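Local coordinates for protein TrwG component of type IV secretion system (Bartonella birtlesii, PDB 4JF8) that probably acts as a VirB8-family inner-membrane component of a Bartonella type IV secretion system, the chain described here being its soluble domain beyond the membrane helix, at residues Y47-Y52 / L162-T167; R56-Y61 / I103-R108; K95-K100 / T124-S129; A118-T123 / A141-T146. All blocks are in the same frame, centred on the assembly; numbering follows the deposited sequence.

Interaction 1: residues Y47-Y52 / L162-T167. With EDO (1,2-ethanediol), chain D.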
loop_
_atom_site.group_PDB
_atom_site.type_symbol
_atom_site.label_atom_id
_atom_site.label_comp_id
_atom_site.label_asym_id
_atom_site.label_seq_id
_atom_site.Cartn_x
_atom_site.Cartn_y
_atom_site.Cartn_z
ATOM N N TYR A 47 -3.811 -11.311 1.602
ATOM C CA TYR A 47 -3.357 -9.993 1.143
ATOM C C TYR A 47 -3.965 -8.896 2.014
ATOM O O TYR A 47 -3.236 -8.020 2.523
ATOM C CB TYR A 47 -3.729 -9.777 -0.320
ATOM C CG TYR A 47 -3.440 -8.382 -0.813
ATOM C CD1 TYR A 47 -2.163 -8.020 -1.198
ATOM C CD2 TYR A 47 -4.431 -7.393 -0.825
ATOM C CE1 TYR A 47 -1.876 -6.735 -1.636
ATOM C CE2 TYR A 47 -4.155 -6.100 -1.254
ATOM C CZ TYR A 47 -2.869 -5.780 -1.641
ATOM O OH TYR A 47 -2.562 -4.501 -2.059
ATOM N N TRP A 48 -5.280 -8.919 2.188
ATOM C CA TRP A 48 -5.959 -7.879 2.964
ATOM C C TRP A 48 -5.637 -7.923 4.454
ATOM O O TRP A 48 -5.418 -6.880 5.079
ATOM C CB TRP A 48 -7.474 -7.876 2.707
ATOM C CG TRP A 48 -7.748 -7.392 1.322
ATOM C CD1 TRP A 48 -8.156 -8.143 0.254
ATOM C CD2 TRP A 48 -7.559 -6.061 0.832
ATOM N NE1 TRP A 48 -8.226 -7.356 -0.866
ATOM C CE2 TRP A 48 -7.855 -6.075 -0.545
ATOM C CE3 TRP A 48 -7.132 -4.864 1.420
ATOM C CZ2 TRP A 48 -7.746 -4.918 -1.335
ATOM C CZ3 TRP A 48 -7.052 -3.736 0.635
ATOM C CH2 TRP A 48 -7.352 -3.772 -0.718
ATOM N N LEU A 49 -5.570 -9.126 5.017
ATOM C CA LEU A 49 -5.211 -9.280 6.420
ATOM C C LEU A 49 -3.804 -8.785 6.693
ATOM O O LEU A 49 -3.555 -8.147 7.715
ATOM C CB LEU A 49 -5.351 -10.744 6.838
ATOM C CG LEU A 49 -6.813 -11.232 6.877
ATOM C CD1 LEU A 49 -6.873 -12.760 6.818
ATOM C CD2 LEU A 49 -7.593 -10.687 8.072
ATOM N N ASN A 50 -2.885 -9.121 5.801
ATOM C CA ASN A 50 -1.514 -8.646 5.913
ATOM C C ASN A 50 -1.457 -7.117 5.848
ATOM O O ASN A 50 -0.791 -6.462 6.665
ATOM C CB ASN A 50 -0.673 -9.278 4.797
ATOM C CG ASN A 50 0.787 -8.946 4.896
ATOM O OD1 ASN A 50 1.435 -9.288 5.889
ATOM N ND2 ASN A 50 1.342 -8.332 3.848
ATOM N N GLN A 51 -2.138 -6.544 4.860
ATOM C CA GLN A 51 -2.146 -5.094 4.730
ATOM C C GLN A 51 -2.695 -4.480 6.011
ATOM O O GLN A 51 -2.177 -3.473 6.512
ATOM C CB GLN A 51 -3.028 -4.686 3.559
ATOM C CG GLN A 51 -3.034 -3.184 3.343
ATOM C CD GLN A 51 -3.776 -2.729 2.094
ATOM O OE1 GLN A 51 -4.722 -1.947 2.163
ATOM N NE2 GLN A 51 -3.360 -3.230 0.957
ATOM N N TYR A 52 -3.745 -5.073 6.579
ATOM C CA TYR A 52 -4.343 -4.531 7.778
ATOM C C TYR A 52 -3.388 -4.536 8.967
ATOM O O TYR A 52 -3.197 -3.506 9.618
ATOM C CB TYR A 52 -5.637 -5.282 8.133
ATOM C CG TYR A 52 -6.444 -4.551 9.188
ATOM C CD1 TYR A 52 -7.238 -3.465 8.820
ATOM C CD2 TYR A 52 -6.358 -4.874 10.548
ATOM C CE1 TYR A 52 -7.958 -2.743 9.757
ATOM C CE2 TYR A 52 -7.078 -4.160 11.487
ATOM C CZ TYR A 52 -7.857 -3.086 11.091
ATOM O OH TYR A 52 -8.597 -2.403 12.056
ATOM N N LEU A 162 -13.044 -4.335 -2.975
ATOM C CA LEU A 162 -13.969 -5.384 -2.585
ATOM C C LEU A 162 -14.757 -5.056 -1.346
ATOM O O LEU A 162 -15.602 -5.853 -0.921
ATOM C CB LEU A 162 -13.205 -6.686 -2.383
ATOM C CG LEU A 162 -12.297 -7.145 -3.522
ATOM C CD1 LEU A 162 -11.609 -8.435 -3.124
ATOM C CD2 LEU A 162 -13.067 -7.310 -4.809
ATOM N N GLY A 163 -14.473 -3.923 -0.722
ATOM C CA GLY A 163 -15.110 -3.597 0.544
ATOM C C GLY A 163 -14.660 -4.487 1.672
ATOM O O GLY A 163 -15.467 -4.867 2.522
ATOM N N PHE A 164 -13.377 -4.831 1.700
ATOM C CA PHE A 164 -12.830 -5.514 2.862
ATOM C C PHE A 164 -13.048 -4.668 4.106
ATOM O O PHE A 164 -12.759 -3.486 4.110
ATOM C CB PHE A 164 -11.329 -5.752 2.656
ATOM C CG PHE A 164 -10.633 -6.395 3.838
ATOM C CD1 PHE A 164 -10.728 -7.762 4.065
ATOM C CD2 PHE A 164 -9.858 -5.642 4.696
ATOM C CE1 PHE A 164 -10.073 -8.363 5.133
ATOM C CE2 PHE A 164 -9.218 -6.242 5.752
ATOM C CZ PHE A 164 -9.315 -7.596 5.955
ATOM N N GLN A 165 -13.555 -5.297 5.158
ATOM C CA GLN A 165 -13.829 -4.634 6.426
ATOM C C GLN A 165 -13.469 -5.550 7.571
ATOM O O GLN A 165 -13.970 -6.688 7.655
ATOM C CB GLN A 165 -15.297 -4.233 6.560
ATOM C CG GLN A 165 -15.753 -3.163 5.596
ATOM C CD GLN A 165 -15.227 -1.796 5.959
ATOM O OE1 GLN A 165 -14.075 -1.415 5.628
ATOM N NE2 GLN A 165 -16.038 -1.051 6.646
ATOM N N VAL A 166 -12.604 -5.052 8.449
ATOM C CA VAL A 166 -12.324 -5.720 9.714
ATOM C C VAL A 166 -13.467 -5.373 10.656
ATOM O O VAL A 166 -13.726 -4.184 10.937
ATOM C CB VAL A 166 -10.965 -5.311 10.264
ATOM C CG1 VAL A 166 -10.784 -5.774 11.710
ATOM C CG2 VAL A 166 -9.861 -5.844 9.374
ATOM N N THR A 167 -14.142 -6.421 11.151
ATOM C CA THR A 167 -15.320 -6.275 12.008
ATOM C C THR A 167 -14.988 -6.460 13.480
ATOM O O THR A 167 -15.765 -6.054 14.343
ATOM C CB THR A 167 -16.402 -7.294 11.619
ATOM O OG1 THR A 167 -15.848 -8.614 11.751
ATOM C CG2 THR A 167 -16.874 -7.042 10.187
HETATM C C1 EDO D . -7.041 -6.507 -4.860
HETATM O O1 EDO D . -7.437 -7.063 -6.120
HETATM C C2 EDO D . -6.710 -7.658 -3.930
HETATM O O2 EDO D . -7.953 -8.291 -3.597
#
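Trp48 NE1, flanked obliquely by Leu162 CD1, donates its hydrogen to O2 of a bound 1,2-ethanediol at 2.9 Å. The diol, probably from the crystallisation liquor, is also hydrogen-bonded to Trp48 NE1 of the second subunit, so it sits at the interface between the two copies. Between 47-52 and 162-167 the contact is made by aromatic and aliphatic groups. Trp48 CB stands 3.4 Å from the Phe164 ring centroid, only 8° off the ring normal. The two aromatic side chains slide past each other in opposite directions, so their near-parallel planes, tilted by 24°, barely overlap, and Phe164 CB lies offset toward the rim of the indole. Leu49 CD2 meets the edge of the same phenyl ring, 4.1 Å from Phe164 CZ. One helical turn on from Trp48, Tyr52 and Val166 reach toward each other tip to tip. With Val166 CG2 anti to the carbonyl carbon, this methyl is 3.5 Å from the Tyr52 ring centroid, over the face. Tyr52 OH is hydrogen-bonded to Ser75 and Arg56. The arrangement is that of the NTF2-like VirB8 fold, whose long first helix, here 42-57, packs against a curved antiparallel sheet.

Interaction 2: residues R56-Y61 / I103-R108. With EDO (1,2-ethanediol), chain C.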
loop_
_atom_site.group_PDB
_atom_site.type_symbol
_atom_site.label_atom_id
_atom_site.label_comp_id
_atom_site.label_asym_id
_atom_site.label_seq_id
_atom_site.Cartn_x
_atom_site.Cartn_y
_atom_site.Cartn_z
ATOM N N ARG A 56 -1.838 -1.189 10.672
ATOM C CA ARG A 56 -2.373 -0.848 11.991
ATOM C C ARG A 56 -1.302 -0.888 13.074
ATOM O O ARG A 56 -1.285 -0.038 13.966
ATOM C CB ARG A 56 -3.534 -1.777 12.356
ATOM C CG ARG A 56 -4.099 -1.463 13.733
ATOM C CD ARG A 56 -5.457 -2.028 13.978
ATOM N NE ARG A 56 -5.888 -1.849 15.365
ATOM C CZ ARG A 56 -7.141 -1.921 15.795
ATOM N NH1 ARG A 56 -8.157 -2.087 14.951
ATOM N NH2 ARG A 56 -7.395 -1.791 17.094
ATOM N N GLU A 57 -0.425 -1.879 12.997
ATOM C CA GLU A 57 0.537 -2.109 14.073
ATOM C C GLU A 57 1.858 -1.364 13.871
ATOM O O GLU A 57 2.580 -1.106 14.823
ATOM C CB GLU A 57 0.803 -3.617 14.249
ATOM C CG GLU A 57 -0.416 -4.438 14.650
ATOM C CD GLU A 57 -1.004 -4.044 15.990
ATOM O OE1 GLU A 57 -0.263 -3.550 16.875
ATOM O OE2 GLU A 57 -2.222 -4.237 16.161
ATOM N N THR A 58 2.198 -1.029 12.639
ATOM C CA THR A 58 3.416 -0.253 12.380
ATOM C C THR A 58 3.299 1.135 12.946
ATOM O O THR A 58 2.242 1.764 12.796
ATOM C CB THR A 58 3.679 -0.135 10.864
ATOM O OG1 THR A 58 3.983 -1.427 10.330
ATOM C CG2 THR A 58 4.818 0.829 10.564
ATOM N N TYR A 59 4.347 1.609 13.614
ATOM C CA TYR A 59 4.434 3.029 13.943
ATOM C C TYR A 59 5.659 3.580 13.264
ATOM O O TYR A 59 6.781 3.195 13.585
ATOM C CB TYR A 59 4.496 3.317 15.468
ATOM C CG TYR A 59 4.487 4.802 15.672
ATOM C CD1 TYR A 59 3.308 5.509 15.704
ATOM C CD2 TYR A 59 5.684 5.516 15.762
ATOM C CE1 TYR A 59 3.292 6.875 15.832
ATOM C CE2 TYR A 59 5.683 6.895 15.880
ATOM C CZ TYR A 59 4.481 7.565 15.927
ATOM O OH TYR A 59 4.438 8.947 16.027
ATOM N N ASP A 60 5.459 4.504 12.333
ATOM C CA ASP A 60 6.587 5.097 11.620
ATOM C C ASP A 60 6.116 6.458 11.174
ATOM O O ASP A 60 5.243 6.555 10.322
ATOM C CB ASP A 60 6.994 4.209 10.441
ATOM C CG ASP A 60 8.222 4.706 9.703
ATOM O OD1 ASP A 60 8.622 5.864 9.868
ATOM O OD2 ASP A 60 8.750 3.870 8.925
ATOM N N TYR A 61 6.703 7.514 11.712
ATOM C CA TYR A 61 6.335 8.884 11.391
ATOM C C TYR A 61 6.375 9.138 9.887
ATOM O O TYR A 61 5.582 9.925 9.362
ATOM C CB TYR A 61 7.330 9.794 12.102
ATOM C CG TYR A 61 7.014 11.261 12.139
ATOM C CD1 TYR A 61 6.084 11.757 13.040
ATOM C CD2 TYR A 61 7.681 12.158 11.312
ATOM C CE1 TYR A 61 5.809 13.107 13.104
ATOM C CE2 TYR A 61 7.413 13.512 11.367
ATOM C CZ TYR A 61 6.475 13.979 12.263
ATOM O OH TYR A 61 6.188 15.324 12.329
ATOM N N ILE A 103 7.993 1.552 15.511
ATOM C CA ILE A 103 7.607 0.191 15.888
ATOM C C ILE A 103 7.537 -0.574 14.582
ATOM O O ILE A 103 6.693 -0.286 13.731
ATOM C CB ILE A 103 6.283 0.120 16.646
ATOM C CG1 ILE A 103 6.348 0.874 17.977
ATOM C CG2 ILE A 103 5.960 -1.356 16.933
ATOM C CD1 ILE A 103 5.019 1.011 18.674
ATOM N N THR A 104 8.452 -1.507 14.430
ATOM C CA THR A 104 8.573 -2.289 13.208
ATOM C C THR A 104 7.905 -3.639 13.381
ATOM O O THR A 104 8.040 -4.280 14.423
ATOM C CB THR A 104 10.039 -2.376 12.802
ATOM O OG1 THR A 104 10.549 -1.026 12.743
ATOM C CG2 THR A 104 10.180 -2.996 11.445
ATOM N N VAL A 105 7.166 -4.040 12.353
ATOM C CA VAL A 105 6.289 -5.213 12.402
ATOM C C VAL A 105 6.775 -6.237 11.396
ATOM O O VAL A 105 7.030 -5.895 10.229
ATOM C CB VAL A 105 4.850 -4.811 12.044
ATOM C CG1 VAL A 105 3.940 -6.037 11.987
ATOM C CG2 VAL A 105 4.320 -3.784 13.027
ATOM N N LYS A 106 6.847 -7.494 11.820
ATOM C CA LYS A 106 7.137 -8.640 10.938
ATOM C C LYS A 106 6.021 -9.661 11.096
ATOM O O LYS A 106 5.830 -10.239 12.175
ATOM C CB LYS A 106 8.457 -9.314 11.311
ATOM N N VAL A 107 5.260 -9.862 10.033
ATOM C CA VAL A 107 4.206 -10.888 10.013
ATOM C C VAL A 107 4.855 -12.232 9.727
ATOM O O VAL A 107 5.579 -12.383 8.754
ATOM C CB VAL A 107 3.116 -10.558 8.979
ATOM C CG1 VAL A 107 2.144 -11.720 8.853
ATOM C CG2 VAL A 107 2.364 -9.286 9.355
ATOM N N ARG A 108 4.579 -13.209 10.587
ATOM C CA ARG A 108 5.167 -14.556 10.463
ATOM C C ARG A 108 4.227 -15.552 9.819
ATOM O O ARG A 108 4.676 -16.430 9.100
ATOM C CB ARG A 108 5.636 -15.076 11.821
ATOM C CG ARG A 108 6.625 -14.189 12.559
ATOM C CD ARG A 108 6.827 -14.647 14.015
ATOM N NE ARG A 108 5.841 -14.063 14.935
ATOM C CZ ARG A 108 5.502 -14.558 16.134
ATOM N NH1 ARG A 108 6.055 -15.684 16.576
ATOM N NH2 ARG A 108 4.572 -13.943 16.892
HETATM C C1 EDO C . -0.106 3.168 12.828
HETATM O O1 EDO C . -0.526 2.571 14.066
HETATM C C2 EDO C . -1.248 3.904 12.184
HETATM O O2 EDO C . -2.145 2.937 11.723
HETATM O O HOH W 1 6.529 -2.269 10.143
#
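Tyr59 and Ile103 exchange two backbone hydrogen bonds as a single antiparallel hydrogen-bonded pair: Tyr59 N gives to Ile103 O at 3.0 Å, and Ile103 N gives to Tyr59 O at 2.8 Å. Each donor lies in the plane of the accepting carbonyl, on a lone pair. Ile103 O also receives a CA-H...O contact from Thr58 CA at 3.5 Å. Two residues further along the strand, Val105 N finds no carbonyl across the contact and instead gives its hydrogen to a water at 2.9 Å. That water donates in turn to Thr58 OG1, 2.7 Å away, bridging loop and strand. Thr58 OG1, anti to its carbonyl carbon (chi1 -66°), is also hydrogen-bonded to Leu54 O in the preceding helical turn. Beside this bridge, Val105 CG2 fills the bend where the helix ends, 3.5 Å from Thr58 N and close to Glu57 CB. Tyr59 CB packs on Ile103 CB at 3.8 Å. Polar ends that turn away from this contact are satisfied elsewhere: Tyr59 OH by Ser98 O, Glu57 OE2 by Tyr169 OH. A 1,2-ethanediol is modelled next to Arg56 O, but its placing is doubtful. The whole is a short antiparallel beta bridge, by which the chain leaving helix 42-57 joins strand 101-112, an outermost strand of the NTF2-like sheet.

Interaction 3: residues K95-K100 / T124-S129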
loop_
_atom_site.group_PDB
_atom_site.type_symbol
_atom_site.label_atom_id
_atom_site.label_comp_id
_atom_site.label_asym_id
_atom_site.label_seq_id
_atom_site.Cartn_x
_atom_site.Cartn_y
_atom_site.Cartn_z
ATOM N N LYS A 95 1.668 11.410 19.775
ATOM C CA LYS A 95 2.151 12.461 20.674
ATOM C C LYS A 95 3.343 11.940 21.464
ATOM O O LYS A 95 4.342 12.652 21.677
ATOM C CB LYS A 95 1.039 12.875 21.647
ATOM N N VAL A 96 3.256 10.696 21.909
ATOM C CA VAL A 96 4.278 10.100 22.769
ATOM C C VAL A 96 5.546 9.709 21.992
ATOM O O VAL A 96 6.670 9.988 22.422
ATOM C CB VAL A 96 3.717 8.883 23.531
ATOM C CG1 VAL A 96 4.811 8.197 24.329
ATOM C CG2 VAL A 96 2.564 9.317 24.441
ATOM N N LEU A 97 5.383 9.051 20.851
ATOM C CA LEU A 97 6.525 8.608 20.064
ATOM C C LEU A 97 7.012 9.645 19.066
ATOM O O LEU A 97 8.183 9.609 18.714
ATOM C CB LEU A 97 6.210 7.299 19.338
ATOM C CG LEU A 97 5.808 6.126 20.242
ATOM C CD1 LEU A 97 5.579 4.881 19.388
ATOM C CD2 LEU A 97 6.852 5.878 21.329
ATOM N N SER A 98 6.137 10.534 18.599
ATOM C CA SER A 98 6.523 11.566 17.648
ATOM C C SER A 98 7.314 10.945 16.486
ATOM O O SER A 98 6.943 9.912 15.934
ATOM C CB SER A 98 7.316 12.653 18.397
ATOM O OG SER A 98 7.641 13.754 17.570
ATOM N N ASN A 99 8.422 11.567 16.114
ATOM C CA ASN A 99 9.310 10.977 15.128
ATOM C C ASN A 99 10.546 10.415 15.809
ATOM O O ASN A 99 11.583 10.238 15.161
ATOM C CB ASN A 99 9.711 11.999 14.067
ATOM C CG ASN A 99 10.542 13.134 14.622
ATOM O OD1 ASN A 99 10.550 13.396 15.817
ATOM N ND2 ASN A 99 11.240 13.832 13.727
ATOM N N LYS A 100 10.431 10.096 17.096
ATOM C CA LYS A 100 11.581 9.668 17.879
ATOM C C LYS A 100 11.618 8.172 18.133
ATOM O O LYS A 100 12.486 7.676 18.827
ATOM C CB LYS A 100 11.591 10.436 19.200
ATOM C CG LYS A 100 11.704 11.964 19.030
ATOM C CD LYS A 100 12.921 12.351 18.197
ATOM C CE LYS A 100 13.226 13.850 18.247
ATOM N NZ LYS A 100 12.306 14.678 17.422
ATOM N N THR A 124 6.556 -7.354 17.002
ATOM C CA THR A 124 6.820 -5.924 16.951
ATOM C C THR A 124 8.109 -5.666 17.711
ATOM O O THR A 124 8.480 -6.387 18.625
ATOM C CB THR A 124 5.695 -5.097 17.570
ATOM O OG1 THR A 124 5.580 -5.365 18.974
ATOM C CG2 THR A 124 4.400 -5.408 16.893
ATOM N N GLN A 125 8.803 -4.619 17.322
ATOM C CA GLN A 125 10.010 -4.217 18.028
ATOM C C GLN A 125 10.178 -2.716 17.869
ATOM O O GLN A 125 10.141 -2.164 16.760
ATOM C CB GLN A 125 11.226 -4.964 17.500
ATOM C CG GLN A 125 12.457 -4.728 18.362
ATOM C CD GLN A 125 13.575 -5.698 18.050
ATOM O OE1 GLN A 125 13.759 -6.081 16.893
ATOM N NE2 GLN A 125 14.304 -6.105 19.074
ATOM N N GLN A 126 10.374 -2.050 18.991
ATOM C CA GLN A 126 10.520 -0.599 18.987
ATOM C C GLN A 126 11.980 -0.215 18.849
ATOM O O GLN A 126 12.851 -0.750 19.550
ATOM C CB GLN A 126 9.938 -0.005 20.260
ATOM C CG GLN A 126 9.979 1.523 20.296
ATOM C CD GLN A 126 9.156 2.105 21.404
ATOM O OE1 GLN A 126 8.049 1.644 21.667
ATOM N NE2 GLN A 126 9.670 3.139 22.043
ATOM N N HIS A 127 12.250 0.677 17.906
ATOM C CA HIS A 127 13.576 1.236 17.701
ATOM C C HIS A 127 13.484 2.713 17.966
ATOM O O HIS A 127 12.849 3.428 17.199
ATOM C CB HIS A 127 14.034 1.034 16.269
ATOM C CG HIS A 127 14.247 -0.389 15.896
ATOM N ND1 HIS A 127 15.502 -0.938 15.804
ATOM C CD2 HIS A 127 13.375 -1.378 15.596
ATOM C CE1 HIS A 127 15.397 -2.213 15.469
ATOM N NE2 HIS A 127 14.120 -2.505 15.340
ATOM N N ASP A 128 14.115 3.189 19.031
ATOM C CA ASP A 128 14.142 4.618 19.296
ATOM C C ASP A 128 15.175 5.240 18.373
ATOM O O ASP A 128 16.180 4.616 18.024
ATOM C CB ASP A 128 14.528 4.901 20.742
ATOM C CG ASP A 128 13.451 4.475 21.746
ATOM O OD1 ASP A 128 12.337 4.142 21.346
ATOM O OD2 ASP A 128 13.750 4.463 22.958
ATOM N N SER A 129 14.930 6.488 18.013
ATOM C CA SER A 129 15.831 7.222 17.121
ATOM C C SER A 129 17.215 7.363 17.740
ATOM O O SER A 129 18.204 7.507 17.021
ATOM C CB SER A 129 15.261 8.613 16.784
ATOM O OG SER A 129 15.043 9.413 17.910
HETATM O O HOH W 2 14.401 8.492 20.757
#
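Lys100 and Ser129 are joined by a backbone hydrogen bond between 95-100 and 124-129: Ser129 N gives to Lys100 O at 2.8 Å, nearly straight at 173° but arriving well above the carbonyl plane. A water donates to the same Lys100 O, also at 2.8 Å, and is hydrogen-bonded to Ser129 OG, while Asp128 CA adds a CA-H...O contact. Three groups therefore gather on this one carbonyl oxygen. Lys100 closes a type II' beta turn from Leu97, held by Lys100 N to Leu97 O; Ser98, with positive phi of 49°, is the first residue beyond helix 93-97. The turn feeds the chain into strand 101-112, whose start lies beside the end of its antiparallel hairpin partner 117-128. Other side-chain hydrogen bonds stay within one segment. Lys100, bent at chi2 and chi4, brings NZ to Asn99 OD1 at 2.7 Å. Gln126 NE2 donates in its own amide plane to the syn lone pair of Asp128 OD1, 2.9 Å away and almost perfectly straight at 179°. Among looser contacts, Lys100 CD approaches Ser129 OG at 3.6 Å. Leu97 CD2 touches the Gln126 amide at NE2, 4.0 Å away, the two side chains slanting across each other.

Interaction 4: residues A118-T123 / A141-T146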
loop_
_atom_site.group_PDB
_atom_site.type_symbol
_atom_site.label_atom_id
_atom_site.label_comp_id
_atom_site.label_asym_id
_atom_site.label_seq_id
_atom_site.Cartn_x
_atom_site.Cartn_y
_atom_site.Cartn_z
ATOM N N ALA A 118 -9.534 -14.952 11.323
ATOM C CA ALA A 118 -8.149 -15.287 11.043
ATOM C C ALA A 118 -7.322 -14.997 12.265
ATOM O O ALA A 118 -7.661 -14.125 13.073
ATOM C CB ALA A 118 -7.639 -14.482 9.861
ATOM N N THR A 119 -6.232 -15.727 12.407
ATOM C CA THR A 119 -5.194 -15.335 13.330
ATOM C C THR A 119 -3.958 -14.944 12.542
ATOM O O THR A 119 -3.671 -15.502 11.484
ATOM C CB THR A 119 -4.836 -16.432 14.335
ATOM O OG1 THR A 119 -4.482 -17.594 13.619
ATOM C CG2 THR A 119 -5.981 -16.752 15.222
ATOM N N VAL A 120 -3.253 -13.951 13.048
ATOM C CA VAL A 120 -2.035 -13.477 12.439
ATOM C C VAL A 120 -0.955 -13.472 13.505
ATOM O O VAL A 120 -1.115 -12.776 14.515
ATOM C CB VAL A 120 -2.187 -12.059 11.846
ATOM C CG1 VAL A 120 -0.868 -11.590 11.245
ATOM C CG2 VAL A 120 -3.316 -12.021 10.815
ATOM N N ARG A 121 0.123 -14.225 13.290
ATOM C CA ARG A 121 1.287 -14.234 14.181
ATOM C C ARG A 121 2.244 -13.186 13.681
ATOM O O ARG A 121 2.610 -13.224 12.513
ATOM C CB ARG A 121 1.972 -15.599 14.151
ATOM C CG ARG A 121 1.218 -16.668 14.914
ATOM C CD ARG A 121 1.813 -18.052 14.733
ATOM N NE ARG A 121 3.202 -18.131 15.144
ATOM C CZ ARG A 121 4.214 -18.252 14.297
ATOM N NH1 ARG A 121 3.983 -18.317 12.995
ATOM N NH2 ARG A 121 5.455 -18.327 14.749
ATOM N N PHE A 122 2.619 -12.251 14.549
ATOM C CA PHE A 122 3.537 -11.175 14.176
ATOM C C PHE A 122 4.374 -10.736 15.333
ATOM O O PHE A 122 4.034 -10.943 16.501
ATOM C CB PHE A 122 2.797 -9.953 13.581
ATOM C CG PHE A 122 1.919 -9.206 14.563
ATOM C CD1 PHE A 122 2.340 -8.027 15.138
ATOM C CD2 PHE A 122 0.664 -9.688 14.914
ATOM C CE1 PHE A 122 1.543 -7.332 16.025
ATOM C CE2 PHE A 122 -0.147 -8.989 15.790
ATOM C CZ PHE A 122 0.296 -7.811 16.349
ATOM N N THR A 123 5.507 -10.127 15.006
ATOM C CA THR A 123 6.375 -9.553 16.021
ATOM C C THR A 123 6.402 -8.041 15.883
ATOM O O THR A 123 6.219 -7.483 14.784
ATOM C CB THR A 123 7.809 -10.081 15.924
ATOM O OG1 THR A 123 8.400 -9.688 14.675
ATOM C CG2 THR A 123 7.830 -11.604 16.112
ATOM N N ALA A 141 -2.747 -11.501 16.426
ATOM C CA ALA A 141 -3.995 -10.781 16.176
ATOM C C ALA A 141 -5.089 -11.778 15.870
ATOM O O ALA A 141 -4.883 -12.698 15.071
ATOM C CB ALA A 141 -3.871 -9.815 15.015
ATOM N N THR A 142 -6.240 -11.591 16.499
ATOM C CA THR A 142 -7.431 -12.402 16.211
ATOM C C THR A 142 -8.383 -11.452 15.527
ATOM O O THR A 142 -8.747 -10.411 16.092
ATOM C CB THR A 142 -8.038 -12.999 17.502
ATOM O OG1 THR A 142 -7.056 -13.816 18.145
ATOM C CG2 THR A 142 -9.264 -13.811 17.183
ATOM N N ILE A 143 -8.741 -11.777 14.295
ATOM C CA ILE A 143 -9.388 -10.818 13.398
ATOM C C ILE A 143 -10.674 -11.392 12.832
ATOM O O ILE A 143 -10.692 -12.505 12.298
ATOM C CB ILE A 143 -8.462 -10.459 12.229
ATOM C CG1 ILE A 143 -7.072 -10.092 12.757
ATOM C CG2 ILE A 143 -9.053 -9.311 11.417
ATOM C CD1 ILE A 143 -6.093 -9.645 11.696
ATOM N N GLY A 144 -11.759 -10.635 12.951
ATOM C CA GLY A 144 -12.981 -10.942 12.227
ATOM C C GLY A 144 -13.052 -10.002 11.045
ATOM O O GLY A 144 -12.701 -8.819 11.155
ATOM N N TYR A 145 -13.496 -10.511 9.906
ATOM C CA TYR A 145 -13.520 -9.709 8.674
ATOM C C TYR A 145 -14.622 -10.165 7.754
ATOM O O TYR A 145 -15.149 -11.271 7.891
ATOM C CB TYR A 145 -12.162 -9.720 7.967
ATOM C CG TYR A 145 -11.760 -11.056 7.392
ATOM C CD1 TYR A 145 -11.997 -11.375 6.073
ATOM C CD2 TYR A 145 -11.124 -12.010 8.187
ATOM C CE1 TYR A 145 -11.613 -12.602 5.536
ATOM C CE2 TYR A 145 -10.743 -13.237 7.674
ATOM C CZ TYR A 145 -10.972 -13.526 6.341
ATOM O OH TYR A 145 -10.575 -14.742 5.813
ATOM N N THR A 146 -14.964 -9.307 6.807
ATOM C CA THR A 146 -15.989 -9.575 5.816
ATOM C C THR A 146 -15.680 -8.695 4.610
ATOM O O THR A 146 -14.807 -7.828 4.658
ATOM C CB THR A 146 -17.396 -9.260 6.378
ATOM O OG1 THR A 146 -18.388 -9.808 5.503
ATOM C CG2 THR A 146 -17.607 -7.763 6.563
#
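Phe122 and Tyr145 both hold CG between the backbone N and the carbonyl carbon (chi1 67° and 68°), and each ring meets an alanine of the partner strand. Phe122 presents its edge: Ala141 N lies near the ring plane, 3.7 Å from Phe122 CE2, and Ala141 CB is 3.9 Å from the same atom. At the other end of the pairing, Tyr145 CE2 approaches Ala118 CB at 4.0 Å, while Tyr145 OH is hydrogen-bonded to Asp45. Ile143 CG1 is anti to the carbonyl carbon, and from it CD1 comes within 3.8 Å of Val120 CG2, the two side chains crossing at a slant. Four backbone hydrogen bonds tie the two strands in two hydrogen-bonded pairs. Ala118 N and O are matched to Ile143 O and N, both at 2.9 Å; Val120 and Ala141 pair in the same way, with Ala141 N to Val120 O at 2.8 Å. Between them Thr119 and Thr142 form a non-hydrogen-bonded pair, where Thr119 CA makes a close CA-H...O contact with Ala141 O at 3.2 Å. The strand directions lie at 150°, a marked twist. Ala118, Val120, Ala141 and Ile143 share one face, on which Leu49 and Val53 of helix 42-57 pack; the threonines occupy the other. This is a twisted antiparallel hairpin at the centre of the NTF2-like sheet, its inner face covered by the long helix.

How the interactions relate
All four contacts reach the antiparallel sheet, ordered 101-112, 117-128, 137-147, 164-173; interactions 1 and 2 also use helix 42-57. Interaction 1 sets the helix against the last strand and closes the longest loop, within which the other three are nested. Interaction 2, its centre about 16 Å away, joins the end of the helix and the residues after it to the first strand. It closes before interaction 4, which pairs the middle strands about 10 Å from interaction 1 between centres. Interaction 3 crosses both along the chain, with its centre about 11 Å from that of interaction 2 and about 24 Å from that of interaction 4. Together they join the first helix and all four strands in one compact VirB8 domain.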